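Long-range contact in abietadiene synthase, chloroplastic (PDB 3S9V), which belongs to the terpene synthases of plant chloroplasts and is mainly alpha-helical, with an alpha-helical metal-binding domain of the terpene synthase family: residues A[509-523]-A[745-757]. Sequence-based numbering, arbitrary orientation.
Sequences FSPASFIFEPEFSKC and RLVFETARIMQLF
F514 lies as a knob among L746, E749, T750 and I753 of helix 741-757. Its ring is clamped: E749 CB makes a CH-pi contact over one face, 3.4 Å from the centroid, while P511 CA covers the opposite face. With chi1 at 65°, CG stands between the backbone N and carbonyl carbon, which holds the ring against its own helix; I753 CG1 and L746 CD2 then meet the rim. I753 returns the knob, entering between F509, S510, S513 and F514, and I753 CD1 comes 3.4 Å from S513 OG. Beyond it F509 and F757 meet rim to rim, planes 20° apart, neither ring over the other.

At the other end R745 bends at chi3 and turns its guanidinium edge to F514 O and E517. R745 NH2 gives one bond to F514 O, 2.8 Å away in the carbonyl plane, and another to the syn lone pair of E517 OE2 at 3.1 Å. R745 NH1 meets E517 OE1 at 2.9 Å on its syn side but tilted out of the carboxylate plane, completing an end-on, two-nitrogen grip, with I515 CG2 over one guanidinium face. A water accepts from R745 NE at 2.7 Å.

R752 NH1 makes a salt bridge to the syn lone pair of E749 OE2, so the carboxylate beside the F514 ring probably keeps its charge paired. The contact thus joins a largely apolar knobs-into-holes interface to an R745-E517 salt bridge, whose several bonds probably fix the turn leading into helix 521-541 of this terpene synthase.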
ATOM      1  N   PHE A 509       7.416 -19.016  11.572  1.00 21.11           N
ATOM      2  CA  PHE A 509       6.508 -18.127  10.864  1.00 22.96           C
ATOM      3  C   PHE A 509       7.082 -16.720  10.754  1.00 22.76           C
ATOM      4  O   PHE A 509       7.002 -16.084   9.704  1.00 20.84           O
ATOM      5  CB  PHE A 509       5.165 -18.053  11.592  1.00 23.28           C
ATOM      6  CG  PHE A 509       4.383 -16.798  11.295  1.00 28.21           C
ATOM      7  CD1 PHE A 509       3.781 -16.612  10.056  1.00 28.31           C
ATOM      8  CD2 PHE A 509       4.278 -15.789  12.245  1.00 32.51           C
ATOM      9  CE1 PHE A 509       3.087 -15.440   9.771  1.00 25.07           C
ATOM     10  CE2 PHE A 509       3.583 -14.606  11.966  1.00 27.30           C
ATOM     11  CZ  PHE A 509       2.988 -14.435  10.731  1.00 28.43           C
ATOM     12  N   SER A 510       7.650 -16.240  11.855  1.00 22.25           N
ATOM     13  CA  SER A 510       8.206 -14.899  11.909  1.00 22.90           C
ATOM     14  C   SER A 510       9.122 -14.531  10.751  1.00 22.43           C
ATOM     15  O   SER A 510       8.750 -13.726   9.901  1.00 25.12           O
ATOM     16  CB  SER A 510       8.928 -14.684  13.242  1.00 24.09           C
ATOM     17  OG  SER A 510       8.003 -14.721  14.313  1.00 31.67           O
ATOM     18  N   PRO A 511      10.328 -15.113  10.686  1.00 22.61           N
ATOM     19  CA  PRO A 511      11.183 -14.729   9.561  1.00 23.41           C
ATOM     20  C   PRO A 511      10.578 -15.082   8.202  1.00 24.42           C
ATOM     21  O   PRO A 511      10.786 -14.375   7.218  1.00 29.47           O
ATOM     22  CB  PRO A 511      12.474 -15.489   9.840  1.00 18.90           C
ATOM     23  CG  PRO A 511      11.975 -16.745  10.471  1.00 21.87           C
ATOM     24  CD  PRO A 511      10.915 -16.241  11.431  1.00 22.31           C
ATOM     25  N   ALA A 512       9.829 -16.174   8.152  1.00 23.17           N
ATOM     26  CA  ALA A 512       9.214 -16.608   6.907  1.00 24.53           C
ATOM     27  C   ALA A 512       8.240 -15.560   6.381  1.00 20.70           C
ATOM     28  O   ALA A 512       8.047 -15.426   5.184  1.00 19.82           O
ATOM     29  CB  ALA A 512       8.490 -17.942   7.118  1.00 27.55           C
ATOM     30  N   SER A 513       7.631 -14.813   7.286  1.00 21.93           N
ATOM     31  CA  SER A 513       6.672 -13.797   6.895  1.00 20.92           C
ATOM     32  C   SER A 513       7.304 -12.541   6.285  1.00 19.90           C
ATOM     33  O   SER A 513       6.622 -11.810   5.557  1.00 20.56           O
ATOM     34  CB  SER A 513       5.820 -13.390   8.098  1.00 20.67           C
ATOM     35  OG  SER A 513       6.518 -12.463   8.917  1.00 26.29           O
ATOM     36  N   PHE A 514       8.583 -12.277   6.567  1.00 17.28           N
ATOM     37  CA  PHE A 514       9.217 -11.079   6.014  1.00 19.13           C
ATOM     38  C   PHE A 514      10.465 -11.273   5.154  1.00 21.54           C
ATOM     39  O   PHE A 514      10.634 -10.556   4.172  1.00 26.71           O
ATOM     40  CB  PHE A 514       9.463 -10.027   7.118  1.00 17.65           C
ATOM     41  CG  PHE A 514      10.449 -10.446   8.181  1.00 19.41           C
ATOM     42  CD1 PHE A 514      11.821 -10.320   7.972  1.00 22.54           C
ATOM     43  CD2 PHE A 514      10.003 -10.939   9.406  1.00 17.29           C
ATOM     44  CE1 PHE A 514      12.743 -10.677   8.970  1.00 22.29           C
ATOM     45  CE2 PHE A 514      10.908 -11.298  10.412  1.00 24.65           C
ATOM     46  CZ  PHE A 514      12.282 -11.168  10.192  1.00 25.63           C
ATOM     47  N   ILE A 515      11.346 -12.207   5.504  1.00 24.86           N
ATOM     48  CA  ILE A 515      12.534 -12.466   4.671  1.00 24.43           C
ATOM     49  C   ILE A 515      12.302 -13.827   4.040  1.00 24.58           C
ATOM     50  O   ILE A 515      13.007 -14.799   4.301  1.00 28.18           O
ATOM     51  CB  ILE A 515      13.864 -12.484   5.479  1.00 24.00           C
ATOM     52  CG1 ILE A 515      13.739 -13.384   6.712  1.00 29.98           C
ATOM     53  CG2 ILE A 515      14.251 -11.067   5.860  1.00 24.06           C
ATOM     54  CD1 ILE A 515      15.076 -13.692   7.382  1.00 29.72           C
ATOM     55  N   PHE A 516      11.285 -13.854   3.193  1.00 25.91           N
ATOM     56  CA  PHE A 516      10.806 -15.032   2.493  1.00 27.77           C
ATOM     57  C   PHE A 516      11.585 -15.544   1.279  1.00 27.47           C
ATOM     58  O   PHE A 516      11.465 -16.715   0.934  1.00 29.45           O
ATOM     59  CB  PHE A 516       9.376 -14.750   2.064  1.00 24.73           C
ATOM     60  CG  PHE A 516       9.250 -13.523   1.203  1.00 24.81           C
ATOM     61  CD1 PHE A 516       9.341 -13.612  -0.177  1.00 23.56           C
ATOM     62  CD2 PHE A 516       9.077 -12.265   1.783  1.00 28.71           C
ATOM     63  CE1 PHE A 516       9.264 -12.473  -0.969  1.00 30.14           C
ATOM     64  CE2 PHE A 516       9.001 -11.121   0.999  1.00 21.02           C
ATOM     65  CZ  PHE A 516       9.095 -11.225  -0.378  1.00 21.88           C
ATOM     66  N   GLU A 517      12.359 -14.685   0.626  1.00 26.06           N
ATOM     67  CA  GLU A 517      13.094 -15.103  -0.570  1.00 28.34           C
ATOM     68  C   GLU A 517      13.867 -16.412  -0.400  1.00 31.26           C
ATOM     69  O   GLU A 517      14.446 -16.666   0.657  1.00 33.95           O
ATOM     70  CB  GLU A 517      14.067 -14.006  -1.032  1.00 28.12           C
ATOM     71  CG  GLU A 517      13.434 -12.673  -1.452  1.00 27.43           C
ATOM     72  CD  GLU A 517      13.221 -11.708  -0.288  1.00 32.20           C
ATOM     73  OE1 GLU A 517      13.459 -10.490  -0.473  1.00 31.31           O
ATOM     74  OE2 GLU A 517      12.815 -12.158   0.805  1.00 29.24           O
ATOM     75  N   PRO A 518      13.884 -17.262  -1.448  1.00 32.45           N
ATOM     76  CA  PRO A 518      14.596 -18.547  -1.404  1.00 32.54           C
ATOM     77  C   PRO A 518      16.077 -18.386  -1.037  1.00 31.57           C
ATOM     78  O   PRO A 518      16.672 -19.278  -0.431  1.00 29.36           O
ATOM     79  CB  PRO A 518      14.411 -19.095  -2.823  1.00 29.35           C
ATOM     80  CG  PRO A 518      13.077 -18.542  -3.226  1.00 31.44           C
ATOM     81  CD  PRO A 518      13.167 -17.108  -2.730  1.00 34.47           C
ATOM     82  N   GLU A 519      16.657 -17.242  -1.399  1.00 29.40           N
ATOM     83  CA  GLU A 519      18.065 -16.963  -1.132  1.00 32.88           C
ATOM     84  C   GLU A 519      18.411 -16.833   0.348  1.00 33.53           C
ATOM     85  O   GLU A 519      19.567 -17.002   0.734  1.00 32.95           O
ATOM     86  CB  GLU A 519      18.495 -15.671  -1.829  1.00 38.81           C
ATOM     87  CG  GLU A 519      18.071 -15.566  -3.284  1.00 55.91           C
ATOM     88  CD  GLU A 519      16.886 -14.635  -3.488  1.00 56.40           C
ATOM     89  OE1 GLU A 519      17.073 -13.399  -3.368  1.00 52.76           O
ATOM     90  OE2 GLU A 519      15.772 -15.141  -3.761  1.00 47.22           O
ATOM     91  N   PHE A 520      17.414 -16.521   1.170  1.00 30.73           N
ATOM     92  CA  PHE A 520      17.633 -16.332   2.600  1.00 28.95           C
ATOM     93  C   PHE A 520      17.181 -17.522   3.450  1.00 28.34           C
ATOM     94  O   PHE A 520      16.736 -17.353   4.586  1.00 30.60           O
ATOM     95  CB  PHE A 520      16.909 -15.058   3.064  1.00 25.96           C
ATOM     96  CG  PHE A 520      17.317 -13.811   2.317  1.00 26.11           C
ATOM     97  CD1 PHE A 520      18.632 -13.350   2.359  1.00 27.31           C
ATOM     98  CD2 PHE A 520      16.379 -13.085   1.578  1.00 23.41           C
ATOM     99  CE1 PHE A 520      19.011 -12.177   1.674  1.00 23.77           C
ATOM    100  CE2 PHE A 520      16.748 -11.913   0.890  1.00 17.99           C
ATOM    101  CZ  PHE A 520      18.063 -11.462   0.939  1.00 15.19           C
ATOM    102  N   SER A 521      17.300 -18.729   2.907  1.00 27.10           N
ATOM    103  CA  SER A 521      16.897 -19.924   3.637  1.00 26.32           C
ATOM    104  C   SER A 521      17.748 -20.131   4.898  1.00 26.37           C
ATOM    105  O   SER A 521      17.229 -20.481   5.960  1.00 22.80           O
ATOM    106  CB  SER A 521      17.004 -21.151   2.724  1.00 27.64           C
ATOM    107  OG  SER A 521      18.267 -21.203   2.080  1.00 35.25           O
ATOM    108  N   LYS A 522      19.053 -19.898   4.773  1.00 24.58           N
ATOM    109  CA  LYS A 522      19.976 -20.071   5.886  1.00 27.61           C
ATOM    110  C   LYS A 522      19.712 -19.050   6.985  1.00 27.76           C
ATOM    111  O   LYS A 522      19.762 -19.383   8.169  1.00 28.54           O
ATOM    112  CB  LYS A 522      21.425 -19.946   5.408  1.00 31.78           C
ATOM    113  CG  LYS A 522      22.431 -20.534   6.376  1.00 34.63           C
ATOM    114  CD  LYS A 522      22.153 -22.018   6.548  1.00 45.96           C
ATOM    115  CE  LYS A 522      23.025 -22.638   7.616  1.00 49.97           C
ATOM    116  NZ  LYS A 522      22.700 -24.083   7.817  1.00 47.06           N
ATOM    117  N   CYS A 523      19.441 -17.809   6.593  1.00 24.71           N
ATOM    118  CA  CYS A 523      19.157 -16.756   7.560  1.00 23.91           C
ATOM    119  C   CYS A 523      17.877 -17.116   8.308  1.00 21.57           C
ATOM    120  O   CYS A 523      17.771 -16.886   9.509  1.00 25.86           O
ATOM    121  CB  CYS A 523      18.994 -15.401   6.853  1.00 30.04           C
ATOM    122  SG  CYS A 523      18.760 -13.973   7.964  1.00 25.30           S
ATOM    123  N   ARG A 745      15.686  -4.627   7.021  1.00 20.24           N
ATOM    124  CA  ARG A 745      14.503  -5.480   7.079  1.00 20.34           C
ATOM    125  C   ARG A 745      14.573  -6.368   8.326  1.00 22.96           C
ATOM    126  O   ARG A 745      13.574  -6.566   9.018  1.00 20.13           O
ATOM    127  CB  ARG A 745      14.405  -6.346   5.817  1.00 22.66           C
ATOM    128  CG  ARG A 745      14.099  -5.561   4.539  1.00 29.13           C
ATOM    129  CD  ARG A 745      14.261  -6.421   3.283  1.00 28.43           C
ATOM    130  NE  ARG A 745      13.386  -7.589   3.290  1.00 21.22           N
ATOM    131  CZ  ARG A 745      13.481  -8.603   2.438  1.00 20.86           C
ATOM    132  NH1 ARG A 745      14.420  -8.603   1.494  1.00 22.17           N
ATOM    133  NH2 ARG A 745      12.635  -9.621   2.527  1.00 20.63           N
ATOM    134  N   LEU A 746      15.758  -6.896   8.617  1.00 25.38           N
ATOM    135  CA  LEU A 746      15.930  -7.747   9.793  1.00 23.92           C
ATOM    136  C   LEU A 746      15.603  -6.983  11.063  1.00 20.24           C
ATOM    137  O   LEU A 746      14.990  -7.517  11.975  1.00 22.49           O
ATOM    138  CB  LEU A 746      17.362  -8.273   9.880  1.00 16.59           C
ATOM    139  CG  LEU A 746      17.685  -9.488   9.019  1.00 23.01           C
ATOM    140  CD1 LEU A 746      19.171  -9.783   9.099  1.00 22.73           C
ATOM    141  CD2 LEU A 746      16.868 -10.686   9.500  1.00 19.49           C
ATOM    142  N   VAL A 747      16.015  -5.725  11.121  1.00 20.36           N
ATOM    143  CA  VAL A 747      15.753  -4.924  12.298  1.00 17.99           C
ATOM    144  C   VAL A 747      14.299  -4.461  12.381  1.00 20.60           C
ATOM    145  O   VAL A 747      13.630  -4.679  13.391  1.00 17.63           O
ATOM    146  CB  VAL A 747      16.670  -3.688  12.342  1.00 18.07           C
ATOM    147  CG1 VAL A 747      16.314  -2.814  13.552  1.00 20.70           C
ATOM    148  CG2 VAL A 747      18.117  -4.125  12.438  1.00 10.94           C
ATOM    149  N   PHE A 748      13.811  -3.842  11.308  1.00 21.09           N
ATOM    150  CA  PHE A 748      12.453  -3.300  11.263  1.00 20.63           C
ATOM    151  C   PHE A 748      11.332  -4.346  11.261  1.00 18.30           C
ATOM    152  O   PHE A 748      10.295  -4.164  11.894  1.00 16.78           O
ATOM    153  CB  PHE A 748      12.318  -2.390  10.036  1.00 20.38           C
ATOM    154  CG  PHE A 748      11.083  -1.540  10.045  1.00 18.17           C
ATOM    155  CD1 PHE A 748      10.964  -0.475  10.923  1.00 23.65           C
ATOM    156  CD2 PHE A 748      10.031  -1.812   9.181  1.00 25.84           C
ATOM    157  CE1 PHE A 748       9.816   0.305  10.942  1.00 18.12           C
ATOM    158  CE2 PHE A 748       8.877  -1.037   9.198  1.00 13.55           C
ATOM    159  CZ  PHE A 748       8.774   0.019  10.075  1.00 12.29           C
ATOM    160  N   GLU A 749      11.535  -5.438  10.536  1.00 22.58           N
ATOM    161  CA  GLU A 749      10.531  -6.494  10.465  1.00 21.88           C
ATOM    162  C   GLU A 749      10.418  -7.244  11.782  1.00 20.98           C
ATOM    163  O   GLU A 749       9.339  -7.712  12.150  1.00 20.29           O
ATOM    164  CB  GLU A 749      10.870  -7.480   9.351  1.00 27.28           C
ATOM    165  CG  GLU A 749      10.856  -6.879   7.952  1.00 36.62           C
ATOM    166  CD  GLU A 749       9.522  -6.252   7.595  1.00 38.29           C
ATOM    167  OE1 GLU A 749       8.476  -6.837   7.940  1.00 42.61           O
ATOM    168  OE2 GLU A 749       9.520  -5.180   6.959  1.00 54.36           O
ATOM    169  N   THR A 750      11.535  -7.377  12.490  1.00 18.89           N
ATOM    170  CA  THR A 750      11.507  -8.064  13.767  1.00 19.43           C
ATOM    171  C   THR A 750      10.622  -7.248  14.720  1.00 22.89           C
ATOM    172  O   THR A 750       9.841  -7.820  15.473  1.00 24.55           O
ATOM    173  CB  THR A 750      12.936  -8.258  14.342  1.00 15.43           C
ATOM    174  OG1 THR A 750      13.645  -9.226  13.551  1.00 15.99           O
ATOM    175  CG2 THR A 750      12.876  -8.756  15.767  1.00 11.83           C
ATOM    176  N   ALA A 751      10.716  -5.918  14.673  1.00 19.97           N
ATOM    177  CA  ALA A 751       9.867  -5.080  15.530  1.00 19.44           C
ATOM    178  C   ALA A 751       8.397  -5.270  15.123  1.00 20.26           C
ATOM    179  O   ALA A 751       7.518  -5.380  15.974  1.00 21.52           O
ATOM    180  CB  ALA A 751      10.263  -3.589  15.409  1.00  8.89           C
ATOM    181  N   ARG A 752       8.139  -5.327  13.818  1.00 20.09           N
ATOM    182  CA  ARG A 752       6.778  -5.504  13.321  1.00 22.45           C
ATOM    183  C   ARG A 752       6.159  -6.815  13.782  1.00 23.95           C
ATOM    184  O   ARG A 752       5.000  -6.847  14.195  1.00 24.51           O
ATOM    185  CB  ARG A 752       6.756  -5.453  11.796  1.00 21.88           C
ATOM    186  CG  ARG A 752       7.297  -4.160  11.227  1.00 33.45           C
ATOM    187  CD  ARG A 752       7.404  -4.232   9.717  1.00 34.80           C
ATOM    188  NE  ARG A 752       6.216  -3.717   9.060  1.00 28.77           N
ATOM    189  CZ  ARG A 752       6.087  -3.615   7.742  1.00 32.69           C
ATOM    190  NH1 ARG A 752       7.074  -4.006   6.948  1.00 26.05           N
ATOM    191  NH2 ARG A 752       4.987  -3.090   7.223  1.00 35.62           N
ATOM    192  N   ILE A 753       6.929  -7.894  13.700  1.00 22.44           N
ATOM    193  CA  ILE A 753       6.440  -9.194  14.125  1.00 22.92           C
ATOM    194  C   ILE A 753       5.891  -9.098  15.545  1.00 22.81           C
ATOM    195  O   ILE A 753       4.868  -9.700  15.851  1.00 21.78           O
ATOM    196  CB  ILE A 753       7.558 -10.270  14.050  1.00 23.23           C
ATOM    197  CG1 ILE A 753       7.623 -10.842  12.637  1.00 33.80           C
ATOM    198  CG2 ILE A 753       7.287 -11.403  15.028  1.00 29.79           C
ATOM    199  CD1 ILE A 753       6.328 -11.533  12.204  1.00 37.79           C
ATOM    200  N   MET A 754       6.560  -8.331  16.405  1.00 21.78           N
ATOM    201  CA  MET A 754       6.100  -8.171  17.782  1.00 24.08           C
ATOM    202  C   MET A 754       4.816  -7.334  17.839  1.00 20.36           C
ATOM    203  O   MET A 754       3.908  -7.619  18.617  1.00 21.14           O
ATOM    204  CB  MET A 754       7.194  -7.528  18.638  1.00 24.33           C
ATOM    205  CG  MET A 754       8.418  -8.419  18.876  1.00 29.78           C
ATOM    206  SD  MET A 754       8.087  -9.911  19.861  1.00 21.58           S
ATOM    207  CE  MET A 754       7.947  -9.188  21.506  1.00 25.09           C
ATOM    208  N   GLN A 755       4.744  -6.294  17.020  1.00 19.79           N
ATOM    209  CA  GLN A 755       3.552  -5.471  16.988  1.00 21.47           C
ATOM    210  C   GLN A 755       2.364  -6.354  16.580  1.00 25.91           C
ATOM    211  O   GLN A 755       1.251  -6.165  17.059  1.00 25.79           O
ATOM    212  CB  GLN A 755       3.720  -4.331  15.983  1.00 23.87           C
ATOM    213  CG  GLN A 755       4.667  -3.228  16.428  1.00 21.13           C
ATOM    214  CD  GLN A 755       4.249  -2.620  17.743  1.00 17.35           C
ATOM    215  OE1 GLN A 755       3.077  -2.338  17.957  1.00 31.58           O
ATOM    216  NE2 GLN A 755       5.209  -2.405  18.631  1.00 16.70           N
ATOM    217  N   LEU A 756       2.610  -7.327  15.703  1.00 25.74           N
ATOM    218  CA  LEU A 756       1.553  -8.224  15.243  1.00 26.60           C
ATOM    219  C   LEU A 756       1.162  -9.270  16.295  1.00 29.28           C
ATOM    220  O   LEU A 756      -0.020  -9.459  16.586  1.00 30.25           O
ATOM    221  CB  LEU A 756       1.974  -8.934  13.951  1.00 23.75           C
ATOM    222  CG  LEU A 756       0.945  -9.921  13.374  1.00 31.55           C
ATOM    223  CD1 LEU A 756      -0.314  -9.175  12.941  1.00 22.77           C
ATOM    224  CD2 LEU A 756       1.543 -10.659  12.193  1.00 25.82           C
ATOM    225  N   PHE A 757       2.147  -9.942  16.877  1.00 25.37           N
ATOM    226  CA  PHE A 757       1.840 -10.958  17.868  1.00 30.38           C
ATOM    227  C   PHE A 757       1.182 -10.405  19.119  1.00 30.33           C
ATOM    228  O   PHE A 757       0.351 -11.072  19.719  1.00 33.38           O
ATOM    229  CB  PHE A 757       3.102 -11.731  18.271  1.00 35.87           C
ATOM    230  CG  PHE A 757       3.544 -12.755  17.262  1.00 47.40           C
ATOM    231  CD1 PHE A 757       4.621 -13.591  17.536  1.00 57.48           C
ATOM    232  CD2 PHE A 757       2.887 -12.890  16.044  1.00 53.51           C
ATOM    233  CE1 PHE A 757       5.038 -14.547  16.613  1.00 57.18           C
ATOM    234  CE2 PHE A 757       3.294 -13.839  15.119  1.00 55.64           C
ATOM    235  CZ  PHE A 757       4.374 -14.671  15.404  1.00 58.80           C
TER
HETATM  236  O   HOH W   1      11.027  -7.273   4.508  1.00 31.15           O